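Local coordinates for phosphate binding protein (Planctomyces limnophilus, PDB 4JWO), which probably binds phosphate and takes part in its transport across the cytoplasmic membrane, as a member of the PstS family of periplasmic-binding-protein-like proteins, at residues Val147-Asn152 against Val231-Lys235; Ala155-Val160 against Lys254-Asp260; Glu162-Ile166 against Glu178-Trp183; Leu190-Thr195 against Asp217-Ser222; Asp224-Val228 against Tyr240-Tyr245. One frame throughout, in Å; residues are numbered along the deposited sequence. Where two conformers were deposited one is given.

Interaction 1 of 5, residues Val147-Asn152 against Val231-Lys235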
# COMPACT_ATOMS: atom_id res chain seq x y z
N VAL A 147 14.10 -6.98 -3.61
CA VAL A 147 15.49 -7.07 -3.18
C VAL A 147 16.17 -8.32 -3.71
O VAL A 147 15.54 -9.35 -3.91
CB VAL A 147 15.60 -7.04 -1.63
CG1 VAL A 147 15.15 -5.70 -1.09
CG2 VAL A 147 14.78 -8.18 -1.00
N ILE A 148 17.46 -8.19 -3.96
CA ILE A 148 18.31 -9.31 -4.30
C ILE A 148 19.50 -9.34 -3.34
O ILE A 148 19.70 -8.40 -2.55
CB ILE A 148 18.77 -9.25 -5.77
CG1 ILE A 148 19.41 -7.90 -6.08
CG2 ILE A 148 17.59 -9.51 -6.69
CD1 ILE A 148 19.92 -7.75 -7.53
N ASN A 149 20.27 -10.41 -3.37
CA ASN A 149 21.45 -10.50 -2.53
C ASN A 149 22.49 -9.54 -3.09
O ASN A 149 22.57 -9.38 -4.31
CB ASN A 149 21.98 -11.93 -2.56
CG ASN A 149 23.11 -12.14 -1.61
OD1 ASN A 149 24.28 -11.90 -1.95
ND2 ASN A 149 22.79 -12.59 -0.39
N PRO A 150 23.27 -8.89 -2.22
CA PRO A 150 24.23 -7.92 -2.77
C PRO A 150 25.24 -8.53 -3.73
O PRO A 150 25.80 -7.79 -4.55
CB PRO A 150 24.94 -7.39 -1.51
CG PRO A 150 23.88 -7.49 -0.45
CD PRO A 150 23.21 -8.82 -0.75
N ALA A 151 25.47 -9.85 -3.65
CA ALA A 151 26.41 -10.51 -4.56
C ALA A 151 25.86 -10.66 -5.98
O ALA A 151 26.59 -11.01 -6.90
CB ALA A 151 26.82 -11.87 -4.01
N ASN A 152 24.57 -10.41 -6.15
CA ASN A 152 23.92 -10.44 -7.46
C ASN A 152 24.19 -9.13 -8.20
O ASN A 152 23.71 -8.07 -7.79
CB ASN A 152 22.40 -10.63 -7.26
CG ASN A 152 21.63 -10.80 -8.56
OD1 ASN A 152 22.01 -10.26 -9.60
ND2 ASN A 152 20.53 -11.54 -8.49
N VAL A 231 17.00 -13.45 2.20
CA VAL A 231 17.71 -12.82 1.09
C VAL A 231 19.21 -12.69 1.38
O VAL A 231 20.04 -12.96 0.51
CB VAL A 231 17.09 -11.45 0.74
CG1 VAL A 231 17.93 -10.73 -0.32
CG2 VAL A 231 15.65 -11.67 0.28
N VAL A 232 19.56 -12.30 2.61
CA VAL A 232 20.96 -12.25 3.01
C VAL A 232 21.69 -13.59 2.84
O VAL A 232 22.85 -13.64 2.42
CB VAL A 232 21.10 -11.77 4.48
CG1 VAL A 232 22.55 -11.82 4.95
CG2 VAL A 232 20.52 -10.37 4.64
N ASP A 233 20.98 -14.68 3.12
CA ASP A 233 21.58 -16.02 3.17
C ASP A 233 21.65 -16.75 1.83
O ASP A 233 22.31 -17.78 1.72
CB ASP A 233 20.81 -16.89 4.17
CG ASP A 233 21.14 -16.57 5.61
OD1 ASP A 233 22.20 -15.97 5.86
OD2 ASP A 233 20.33 -16.95 6.49
N SER A 234 20.97 -16.24 0.82
CA SER A 234 20.93 -16.91 -0.48
C SER A 234 21.39 -16.00 -1.61
O SER A 234 20.75 -14.99 -1.90
CB SER A 234 19.53 -17.43 -0.80
OG SER A 234 19.50 -17.98 -2.10
N LYS A 235 22.49 -16.38 -2.25
CA LYS A 235 23.07 -15.59 -3.33
C LYS A 235 22.09 -15.38 -4.47
O LYS A 235 22.10 -14.34 -5.13
CB LYS A 235 24.31 -16.29 -3.88
CG LYS A 235 25.46 -16.41 -2.90
CD LYS A 235 26.15 -15.08 -2.68
CE LYS A 235 27.51 -15.23 -2.00
NZ LYS A 235 27.40 -15.22 -0.51
O HOH W 1 20.11 -12.45 -5.64

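Interaction 2 of 5, residues Ala155-Val160 against Lys254-Asp260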
# COMPACT_ATOMS: atom_id res chain seq x y z
N ALA A 155 21.04 -8.73 -11.91
CA ALA A 155 19.61 -8.36 -11.86
C ALA A 155 19.36 -7.02 -11.18
O ALA A 155 18.32 -6.82 -10.54
CB ALA A 155 18.79 -9.46 -11.19
N GLU A 156 20.30 -6.09 -11.32
CA GLU A 156 20.22 -4.81 -10.61
C GLU A 156 19.06 -3.93 -11.06
O GLU A 156 18.58 -3.08 -10.30
CB GLU A 156 21.55 -4.06 -10.68
CG GLU A 156 22.64 -4.81 -9.94
CD GLU A 156 23.92 -4.03 -9.85
OE1 GLU A 156 24.00 -2.96 -10.50
OE2 GLU A 156 24.85 -4.48 -9.14
N CYS A 157 18.62 -4.12 -12.30
CA CYS A 157 17.44 -3.45 -12.83
C CYS A 157 16.55 -4.50 -13.46
O CYS A 157 17.02 -5.34 -14.24
CB CYS A 157 17.81 -2.40 -13.88
SG CYS A 157 16.29 -1.60 -14.51
N MSE A 158 15.26 -4.50 -13.11
CA MSE A 158 14.32 -5.48 -13.66
C MSE A 158 13.06 -4.77 -14.10
O MSE A 158 12.75 -3.70 -13.60
CB MSE A 158 13.98 -6.55 -12.63
CG MSE A 158 15.20 -7.34 -12.17
SE MSE A 158 14.79 -8.68 -10.86
CE MSE A 158 13.74 -9.88 -11.98
N THR A 159 12.34 -5.39 -15.03
CA THR A 159 11.09 -4.83 -15.51
C THR A 159 9.93 -5.43 -14.74
O THR A 159 10.05 -6.52 -14.17
CB THR A 159 10.87 -5.09 -17.01
OG1 THR A 159 10.72 -6.49 -17.23
CG2 THR A 159 12.05 -4.58 -17.81
N VAL A 160 8.80 -4.73 -14.74
CA VAL A 160 7.57 -5.30 -14.20
C VAL A 160 7.24 -6.59 -14.95
O VAL A 160 6.84 -7.58 -14.33
CB VAL A 160 6.41 -4.30 -14.28
CG1 VAL A 160 5.07 -4.98 -14.02
CG2 VAL A 160 6.65 -3.18 -13.28
N LYS A 254 20.31 -5.50 -1.54
CA LYS A 254 20.39 -4.67 -2.73
C LYS A 254 18.96 -4.46 -3.25
O LYS A 254 18.26 -5.41 -3.56
CB LYS A 254 21.28 -5.34 -3.78
CG LYS A 254 21.33 -4.60 -5.12
CD LYS A 254 22.35 -5.25 -6.07
CE LYS A 254 23.77 -5.06 -5.57
NZ LYS A 254 24.77 -5.68 -6.51
N ALA A 255 18.51 -3.20 -3.31
CA ALA A 255 17.19 -2.94 -3.86
C ALA A 255 17.28 -2.95 -5.38
O ALA A 255 18.15 -2.29 -5.97
CB ALA A 255 16.64 -1.60 -3.36
N VAL A 256 16.39 -3.70 -6.00
CA VAL A 256 16.31 -3.76 -7.45
C VAL A 256 15.71 -2.46 -7.99
O VAL A 256 14.70 -1.96 -7.48
CB VAL A 256 15.46 -4.97 -7.89
CG1 VAL A 256 15.23 -4.97 -9.40
CG2 VAL A 256 16.14 -6.26 -7.44
N LYS A 257 16.34 -1.91 -9.01
CA LYS A 257 15.78 -0.76 -9.71
C LYS A 257 14.68 -1.25 -10.64
O LYS A 257 14.83 -2.30 -11.26
CB LYS A 257 16.87 -0.03 -10.49
CG LYS A 257 18.03 0.40 -9.61
CD LYS A 257 19.11 1.08 -10.43
CE LYS A 257 20.16 1.71 -9.54
NZ LYS A 257 20.84 0.71 -8.67
N ILE A 258 13.59 -0.49 -10.74
CA ILE A 258 12.38 -0.98 -11.40
C ILE A 258 12.01 -0.19 -12.66
O ILE A 258 11.89 1.03 -12.64
CB ILE A 258 11.18 -0.96 -10.42
CG1 ILE A 258 11.46 -1.83 -9.19
CG2 ILE A 258 9.89 -1.44 -11.10
CD1 ILE A 258 11.58 -3.32 -9.49
N SER A 259 11.85 -0.91 -13.78
CA SER A 259 11.34 -0.32 -15.01
C SER A 259 9.92 -0.79 -15.25
O SER A 259 9.62 -1.96 -15.06
CB SER A 259 12.20 -0.73 -16.19
OG SER A 259 13.49 -0.16 -16.09
N ASP A 260 9.05 0.12 -15.70
CA ASP A 260 7.65 -0.23 -15.91
C ASP A 260 7.20 -0.24 -17.37
O ASP A 260 6.02 -0.47 -17.65
CB ASP A 260 6.73 0.68 -15.07
CG ASP A 260 6.63 2.10 -15.61
OD1 ASP A 260 7.42 2.48 -16.50
OD2 ASP A 260 5.75 2.85 -15.12
O HOH W 2 20.00 -2.60 -7.93
O HOH W 3 22.38 -0.67 -10.61

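Interaction 3 of 5, residues Glu162-Ile166 against Glu178-Trp183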
# COMPACT_ATOMS: atom_id res chain seq x y z
N GLU A 162 9.30 -8.71 -16.25
CA GLU A 162 10.16 -9.78 -15.74
C GLU A 162 9.69 -10.27 -14.39
O GLU A 162 9.70 -11.47 -14.11
CB GLU A 162 11.62 -9.34 -15.69
CG GLU A 162 12.26 -9.37 -17.05
CD GLU A 162 13.54 -8.57 -17.14
OE1 GLU A 162 13.83 -7.78 -16.22
OE2 GLU A 162 14.25 -8.74 -18.15
N LEU A 163 9.27 -9.34 -13.54
CA LEU A 163 8.75 -9.74 -12.24
C LEU A 163 7.48 -10.58 -12.39
O LEU A 163 7.26 -11.53 -11.63
CB LEU A 163 8.53 -8.51 -11.35
CG LEU A 163 9.86 -7.84 -10.93
CD1 LEU A 163 9.64 -6.43 -10.38
CD2 LEU A 163 10.62 -8.69 -9.91
N ASN A 164 6.67 -10.25 -13.38
CA ASN A 164 5.45 -11.01 -13.66
C ASN A 164 5.80 -12.40 -14.18
O ASN A 164 5.18 -13.39 -13.83
CB ASN A 164 4.54 -10.25 -14.64
CG ASN A 164 3.39 -11.08 -15.14
OD1 ASN A 164 3.30 -11.37 -16.33
ND2 ASN A 164 2.49 -11.47 -14.24
N LYS A 165 6.82 -12.47 -15.02
CA LYS A 165 7.30 -13.74 -15.53
C LYS A 165 7.68 -14.68 -14.37
O LYS A 165 7.44 -15.89 -14.44
CB LYS A 165 8.51 -13.49 -16.43
CG LYS A 165 8.91 -14.64 -17.32
CD LYS A 165 10.06 -14.20 -18.21
CE LYS A 165 10.38 -15.24 -19.27
NZ LYS A 165 11.55 -14.80 -20.08
N ILE A 166 8.24 -14.11 -13.32
CA ILE A 166 8.67 -14.88 -12.15
C ILE A 166 7.50 -15.22 -11.22
O ILE A 166 7.37 -16.35 -10.75
CB ILE A 166 9.72 -14.10 -11.34
CG1 ILE A 166 11.02 -13.97 -12.13
CG2 ILE A 166 9.98 -14.77 -10.00
CD1 ILE A 166 11.95 -12.94 -11.57
N GLU A 178 16.03 -18.13 -17.11
CA GLU A 178 14.70 -18.20 -17.70
C GLU A 178 14.00 -16.85 -17.68
O GLU A 178 12.98 -16.67 -18.34
CB GLU A 178 13.85 -19.26 -16.97
CG GLU A 178 14.30 -20.68 -17.23
CD GLU A 178 13.66 -21.70 -16.30
OE1 GLU A 178 13.27 -21.32 -15.18
OE2 GLU A 178 13.55 -22.88 -16.69
N VAL A 179 14.55 -15.89 -16.94
CA VAL A 179 13.95 -14.57 -16.83
C VAL A 179 14.44 -13.64 -17.94
O VAL A 179 13.66 -12.98 -18.61
CB VAL A 179 14.22 -13.93 -15.46
CG1 VAL A 179 13.47 -12.59 -15.34
CG2 VAL A 179 13.78 -14.87 -14.36
N ARG A 180 15.75 -13.61 -18.13
CA ARG A 180 16.35 -12.80 -19.18
C ARG A 180 17.50 -13.56 -19.81
O ARG A 180 18.28 -14.22 -19.11
CB ARG A 180 16.87 -11.46 -18.63
CG ARG A 180 17.40 -10.51 -19.71
CD ARG A 180 18.01 -9.27 -19.10
NE ARG A 180 17.04 -8.53 -18.30
CZ ARG A 180 17.24 -7.31 -17.81
NH1 ARG A 180 18.38 -6.68 -18.08
NH2 ARG A 180 16.30 -6.72 -17.08
N GLU A 181 17.60 -13.47 -21.14
CA GLU A 181 18.64 -14.12 -21.93
C GLU A 181 20.01 -13.88 -21.32
O GLU A 181 20.40 -12.73 -21.10
CB GLU A 181 18.64 -13.56 -23.36
CG GLU A 181 19.70 -14.17 -24.25
CD GLU A 181 19.35 -15.57 -24.70
OE1 GLU A 181 18.14 -15.91 -24.69
OE2 GLU A 181 20.27 -16.34 -25.05
N GLY A 182 20.73 -14.96 -21.05
CA GLY A 182 22.11 -14.85 -20.63
C GLY A 182 22.35 -14.85 -19.14
O GLY A 182 23.48 -15.06 -18.70
N TRP A 183 21.31 -14.62 -18.35
CA TRP A 183 21.47 -14.62 -16.89
C TRP A 183 21.86 -16.03 -16.42
O TRP A 183 21.61 -17.01 -17.12
CB TRP A 183 20.18 -14.16 -16.21
CG TRP A 183 20.00 -12.67 -16.19
CD1 TRP A 183 20.85 -11.74 -16.72
CD2 TRP A 183 18.93 -11.95 -15.59
NE1 TRP A 183 20.36 -10.47 -16.49
CE2 TRP A 183 19.18 -10.57 -15.80
CE3 TRP A 183 17.77 -12.33 -14.89
CZ2 TRP A 183 18.32 -9.57 -15.33
CZ3 TRP A 183 16.91 -11.33 -14.43
CH2 TRP A 183 17.19 -9.97 -14.65
O HOH W 4 13.55 -10.61 -20.02

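Interaction 4 of 5, residues Leu190-Thr195 against Asp217-Ser222. With SO4 (sulfate ion), chain C.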
# COMPACT_ATOMS: atom_id res chain seq x y z
N LEU A 190 12.87 -17.62 -4.05
CA LEU A 190 11.86 -16.57 -3.88
C LEU A 190 11.41 -16.40 -2.44
O LEU A 190 11.13 -17.37 -1.75
CB LEU A 190 10.62 -16.89 -4.73
CG LEU A 190 10.85 -16.94 -6.24
CD1 LEU A 190 9.55 -17.37 -6.91
CD2 LEU A 190 11.31 -15.58 -6.76
N PHE A 191 11.32 -15.14 -2.03
CA PHE A 191 10.84 -14.76 -0.70
C PHE A 191 9.79 -13.69 -0.84
O PHE A 191 9.92 -12.79 -1.65
CB PHE A 191 12.01 -14.21 0.14
CG PHE A 191 13.06 -15.24 0.44
CD1 PHE A 191 14.13 -15.42 -0.43
CD2 PHE A 191 12.99 -16.01 1.58
CE1 PHE A 191 15.11 -16.38 -0.16
CE2 PHE A 191 13.95 -16.97 1.86
CZ PHE A 191 15.01 -17.15 0.98
N GLY A 192 8.73 -13.78 -0.05
CA GLY A 192 7.67 -12.79 -0.13
C GLY A 192 6.66 -12.85 0.99
O GLY A 192 6.80 -13.64 1.94
N ALA A 193 5.63 -12.02 0.86
CA ALA A 193 4.61 -11.85 1.87
C ALA A 193 3.66 -13.02 1.95
O ALA A 193 3.50 -13.78 0.99
CB ALA A 193 3.83 -10.57 1.60
N ASP A 194 3.04 -13.18 3.11
CA ASP A 194 1.98 -14.16 3.28
C ASP A 194 0.76 -13.77 2.43
O ASP A 194 0.47 -12.59 2.23
CB ASP A 194 1.56 -14.24 4.75
CG ASP A 194 2.48 -15.09 5.58
OD1 ASP A 194 3.50 -15.56 5.05
OD2 ASP A 194 2.17 -15.30 6.78
N THR A 195 0.05 -14.79 1.96
CA THR A 195 -1.16 -14.59 1.16
C THR A 195 -2.16 -13.63 1.83
O THR A 195 -2.43 -13.74 3.03
CB THR A 195 -1.88 -15.91 0.92
OG1 THR A 195 -0.95 -16.90 0.47
CG2 THR A 195 -2.98 -15.74 -0.13
N ASP A 217 4.61 -21.36 -4.67
CA ASP A 217 5.86 -22.03 -4.32
C ASP A 217 6.99 -21.02 -4.11
O ASP A 217 7.81 -20.77 -4.99
CB ASP A 217 6.24 -23.12 -5.33
CG ASP A 217 6.32 -22.60 -6.75
OD1 ASP A 217 5.50 -21.74 -7.11
OD2 ASP A 217 7.20 -23.07 -7.50
N TYR A 218 6.98 -20.43 -2.93
CA TYR A 218 8.01 -19.49 -2.51
C TYR A 218 8.04 -19.49 -1.00
O TYR A 218 7.14 -20.04 -0.36
CB TYR A 218 7.75 -18.09 -3.07
CG TYR A 218 6.52 -17.37 -2.54
CD1 TYR A 218 5.28 -17.58 -3.12
CD2 TYR A 218 6.62 -16.45 -1.51
CE1 TYR A 218 4.15 -16.92 -2.65
CE2 TYR A 218 5.50 -15.79 -1.03
CZ TYR A 218 4.27 -16.02 -1.61
OH TYR A 218 3.16 -15.35 -1.15
N THR A 219 9.08 -18.91 -0.43
CA THR A 219 9.17 -18.80 1.01
C THR A 219 8.39 -17.58 1.46
O THR A 219 8.80 -16.44 1.22
CB THR A 219 10.63 -18.73 1.46
OG1 THR A 219 11.28 -19.96 1.13
CG2 THR A 219 10.71 -18.52 2.97
N ALA A 220 7.24 -17.83 2.07
CA ALA A 220 6.36 -16.76 2.53
C ALA A 220 6.44 -16.65 4.04
O ALA A 220 6.41 -17.65 4.73
CB ALA A 220 4.93 -17.06 2.14
N ASN A 221 6.57 -15.43 4.54
CA ASN A 221 6.54 -15.23 5.98
C ASN A 221 5.92 -13.90 6.34
O ASN A 221 6.08 -12.91 5.63
CB ASN A 221 7.95 -15.34 6.58
CG ASN A 221 7.92 -15.76 8.04
OD1 ASN A 221 7.54 -14.99 8.92
ND2 ASN A 221 8.29 -17.01 8.31
N SER A 222 5.19 -13.89 7.45
CA SER A 222 4.60 -12.66 7.94
C SER A 222 5.63 -11.76 8.58
O SER A 222 5.40 -10.56 8.74
CB SER A 222 3.50 -12.95 8.97
OG SER A 222 4.02 -13.62 10.11
S SO4 C . 3.58 -17.13 9.30
O1 SO4 C . 4.44 -18.26 9.66
O2 SO4 C . 4.17 -16.37 8.21
O3 SO4 C . 2.29 -17.66 8.86
O4 SO4 C . 3.36 -16.23 10.44
O HOH W 5 12.61 -19.67 -1.02
O HOH W 6 0.89 -17.09 -1.48

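Interaction 5 of 5, residues Asp224-Val228 against Tyr240-Tyr245. With SO4 (sulfate ion), chain D; FMT (formic acid), chain E.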
# COMPACT_ATOMS: atom_id res chain seq x y z
N ASP A 224 8.82 -9.87 8.28
CA ASP A 224 9.68 -9.36 7.21
C ASP A 224 11.16 -9.48 7.59
O ASP A 224 12.03 -9.50 6.72
CB ASP A 224 9.33 -7.92 6.85
CG ASP A 224 8.05 -7.80 6.03
OD1 ASP A 224 7.53 -8.83 5.56
OD2 ASP A 224 7.60 -6.65 5.83
N ASN A 225 11.44 -9.58 8.88
CA ASN A 225 12.83 -9.73 9.31
C ASN A 225 13.38 -11.10 8.92
O ASN A 225 14.58 -11.25 8.67
CB ASN A 225 12.96 -9.57 10.83
CG ASN A 225 12.36 -8.28 11.33
OD1 ASN A 225 11.37 -8.29 12.08
ND2 ASN A 225 12.95 -7.16 10.94
N ILE A 226 12.50 -12.10 8.88
CA ILE A 226 12.87 -13.43 8.42
C ILE A 226 13.11 -13.43 6.91
O ILE A 226 14.04 -14.09 6.42
CB ILE A 226 11.78 -14.47 8.82
CG1 ILE A 226 11.79 -14.65 10.33
CG2 ILE A 226 12.00 -15.81 8.10
CD1 ILE A 226 10.76 -15.61 10.85
N LEU A 227 12.30 -12.69 6.16
CA LEU A 227 12.51 -12.55 4.72
C LEU A 227 13.84 -11.86 4.42
O LEU A 227 14.57 -12.29 3.52
CB LEU A 227 11.36 -11.79 4.06
CG LEU A 227 9.97 -12.38 4.24
CD1 LEU A 227 8.96 -11.48 3.52
CD2 LEU A 227 9.91 -13.82 3.69
N VAL A 228 14.15 -10.80 5.16
CA VAL A 228 15.43 -10.12 5.03
C VAL A 228 16.57 -11.11 5.19
O VAL A 228 17.48 -11.15 4.35
CB VAL A 228 15.58 -8.96 6.06
CG1 VAL A 228 17.02 -8.45 6.13
CG2 VAL A 228 14.62 -7.83 5.72
N TYR A 240 10.44 -9.67 -1.89
CA TYR A 240 9.75 -8.39 -1.81
C TYR A 240 9.16 -8.18 -0.43
O TYR A 240 8.77 -9.14 0.24
CB TYR A 240 8.66 -8.23 -2.89
CG TYR A 240 7.41 -9.06 -2.70
CD1 TYR A 240 6.32 -8.56 -1.99
CD2 TYR A 240 7.30 -10.33 -3.26
CE1 TYR A 240 5.16 -9.31 -1.83
CE2 TYR A 240 6.13 -11.10 -3.09
CZ TYR A 240 5.07 -10.57 -2.38
OH TYR A 240 3.90 -11.30 -2.22
N PHE A 241 9.11 -6.92 -0.03
CA PHE A 241 8.52 -6.50 1.25
C PHE A 241 8.48 -4.99 1.29
O PHE A 241 8.95 -4.32 0.38
CB PHE A 241 9.24 -7.12 2.49
CG PHE A 241 10.75 -7.17 2.39
CD1 PHE A 241 11.52 -6.01 2.48
CD2 PHE A 241 11.40 -8.38 2.25
CE1 PHE A 241 12.92 -6.07 2.41
CE2 PHE A 241 12.79 -8.45 2.19
CZ PHE A 241 13.55 -7.30 2.26
N GLY A 242 7.89 -4.44 2.35
CA GLY A 242 7.72 -3.00 2.45
C GLY A 242 9.04 -2.28 2.54
O GLY A 242 10.03 -2.80 3.07
N TYR A 243 9.06 -1.05 2.03
CA TYR A 243 10.27 -0.25 1.95
C TYR A 243 10.98 -0.08 3.30
O TYR A 243 12.22 -0.06 3.36
CB TYR A 243 9.95 1.11 1.32
CG TYR A 243 11.12 2.06 1.35
CD1 TYR A 243 12.11 2.00 0.38
CD2 TYR A 243 11.25 3.00 2.37
CE1 TYR A 243 13.19 2.86 0.42
CE2 TYR A 243 12.33 3.86 2.41
CZ TYR A 243 13.29 3.79 1.43
OH TYR A 243 14.37 4.64 1.48
N ALA A 244 10.21 0.04 4.38
CA ALA A 244 10.79 0.29 5.70
C ALA A 244 11.76 -0.82 6.07
O ALA A 244 12.80 -0.57 6.67
CB ALA A 244 9.70 0.44 6.76
N TYR A 245 11.43 -2.05 5.69
CA TYR A 245 12.29 -3.18 6.01
C TYR A 245 13.54 -3.23 5.12
O TYR A 245 14.57 -3.72 5.54
CB TYR A 245 11.49 -4.49 5.99
CG TYR A 245 10.59 -4.65 7.20
CD1 TYR A 245 11.09 -5.16 8.39
CD2 TYR A 245 9.25 -4.29 7.16
CE1 TYR A 245 10.28 -5.31 9.52
CE2 TYR A 245 8.43 -4.44 8.28
CZ TYR A 245 8.96 -4.94 9.45
OH TYR A 245 8.16 -5.10 10.57
S SO4 D . 9.71 -4.45 13.68
O1 SO4 D . 10.27 -4.83 14.98
O2 SO4 D . 10.49 -3.36 13.12
O3 SO4 D . 9.77 -5.59 12.75
O4 SO4 D . 8.31 -4.05 13.89
C FMT E . 14.48 6.06 4.23
O1 FMT E . 15.48 5.71 3.61
O2 FMT E . 14.13 5.60 5.32
O HOH W 7 6.08 -5.65 4.24

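Interaction 1 of 5, residues Val147-Asn152 against Val231-Lys235
The chain leaves strand 134-148 at I148 and folds into a type I turn, N149 to N152, closed by N152 N to N149 O at 2.9 Å; facing it, the C-terminal part of helix 224-233 leads into S234 and K235. The backbones come closest at N149 and K235, with CA atoms 5.4 Å apart. N149 suits the junction because its amide serves both sides. OD1 accepts from A151 N at 2.9 Å, an Asx turn, while ND2 donates to V231 O at 2.9 Å, a carbonyl of the last helical turn. A water accepts from N149 N and N152 ND2 and donates to K235 O (2.8 Å), and N152 OD1 accepts from A155 N. Next to these polar bonds the small apolar V147 and V231 pack where strand and helix meet, CG2 to CG2 3.8 Å, and A151 CB packs on K235 CD at 3.5 Å. The N149 amide, helped by one water, thus ties the turn to the helix and the residues after it.

Interaction 2 of 5, residues Ala155-Val160 against Lys254-Asp260
This is parallel beta pairing: the short strand 157-159 lies alongside 257-259 at the margin of the large mixed sheet, where strand 254-259 also pairs antiparallel with strand 134-148. The two short axes approach to 4.7 Å and cross at -31°. C157 pairs with K257, M158 with I258 and T159 with S259, with hydrogen bonds K257 N to E156 O (2.8 Å), M158 N to K257 O (2.9 Å), S259 N to M158 O (2.9 Å) and V160 N to S259 O (2.9 Å). On the face it shares with I258, M158 (selenomethionine in this crystal) sets its CG 3.6 Å from V256 CG1, and its long side chain continues to L163 and I166 of helix 160-167. The other face bears C157, K257, T159 and S259; here S259 OG binds C266 N, and T159 caps helix 160-167 through E162 N. At the start of the pairing E156 OE2 makes a salt bridge with K254 NZ (2.9 Å), which also reaches the carbonyls of P150 and N152. Backbone bonds set the register, the salt bridge adds a charged link between the two segments, and the C157-C266 disulfide ties strand 157-159 covalently to the loop after strand 254-259.

Interaction 3 of 5, residues Glu162-Ile166 against Glu178-Trp183
A helix-to-loop contact joins helix 160-167 to the segment 178-183, which ends in a type II turn from R180 to W183, closed by W183 N to R180 O at 3.1 Å. G182 sits at the turn position where positive phi (95°) would jam a CB against the preceding carbonyl. E162 and K165 of the helix both find partners in the loop. The E162 carboxylate takes R180 in a bidentate salt bridge, NH2 to OE1 at 2.8 Å and NE to OE2 at 2.8 Å, with a weak third bond from NH2 to OE2; NH2 also makes a weak hydrogen bond to C157 O of the adjoining strand. K165, extended with all four chi angles t, reaches two successive carbonyls with NZ, E178 O at 2.9 Å and V179 O at 3.2 Å, so the ammonium supplies donors to a segment without a regular helix or strand. E178 OE1 accepts from S174 N and K175 N. Between the polar pairs V179 plugs the gap, its CG2 3.7 Å from I166 CG1 and its CG1 3.8 Å from E162 CB. One water joins the two halves, donating to E162 OE2 at 2.7 Å and to V179 O at 2.8 Å.

Interaction 4 of 5, residues Leu190-Thr195 against Asp217-Ser222
Beside a short parallel ladder, the Y218 side chain reaches back across the partner strand and its OH donates to A193 O at 2.7 Å. G192 leaves room for this: a CB there would lie only 3.2 Å from Y218 CE2. The ladder itself pairs F191 with T219 and G192 with A220, held by T219 N to L190 O (2.9 Å), G192 N to T219 O (2.9 Å) and N221 N to G192 O (3.2 Å). L190 CB packs on Y218 CB at 3.5 Å, and the ring of Y218 meets W167 edge-to-face. F191 lies on the other face with T219, CD2 to CB 3.6 Å, against L227 and V231 of helix 224-233. Near D194 and S222, a sulfate, probably from the crystallisation liquor, accepts from S222 N (O2, 2.8 Å) and S222 OG (O4, 2.7 Å), with D194 OD2 2.7 Å from O2. Strand 189-192, helix 198-208 and strand 219-220 form a beta-alpha-beta unit, the recurring element of the alpha/beta lobes of periplasmic-binding-protein folds.

Interaction 5 of 5, residues Asp224-Val228 against Tyr240-Tyr245
Helix 224-228 crosses strand 240-242 at -137°, 9.2 Å between axes, and rotamers decide what fills the gap. The helix backbone directs the D224 CA-CB bond at Y245, so that CB sits over the ring face in a CH-pi contact, 3.5 Å from the centroid and 10° off the normal. Chi1 m then sends the carboxylate to the rim of the ring: OD2 lies 3.2 Å from Y245 CD2 and accepts a short bond from a water (2.4 Å) that in turn accepts from G242 N at 2.9 Å. Y245, also m, brings its OH to a sulfate that K320 binds too, 2.8 Å from OH to O3. F241, p at 41°, turns its large apolar ring against the helix and spans the gap: V228 (t) brings CG2 to 3.7 Å from CZ, and L227 CB lies 3.9 Å from CD2. With no direct hydrogen bond between the segments, they cohere through apolar and CH-pi contacts, and one water links D224 to the N-cap residue G242.

Overall arrangement
All five contacts lie in the same lobe, on or beside the large mixed sheet. Interactions 1 and 5 both use helix 224-233 and touch where V147 CG2 meets F241 CZ at 3.6 Å; interaction 4 adjoins interaction 5 through the neighbouring strands 189-192 and 237-242, their centres 11 Å apart. Interaction 1 also meets interaction 2 at I148 N and K254 O, 2.9 Å apart, and interaction 2 packs on interaction 3, M158 CE lying 3.6 Å from I166 CD1. I166 CG2 also reaches L190 CD2 of interaction 4 at 3.6 Å, closing the circuit. Separate sulfates, probably from the crystallisation liquor, lie at interactions 4 and 5; neither establishes the phosphate site.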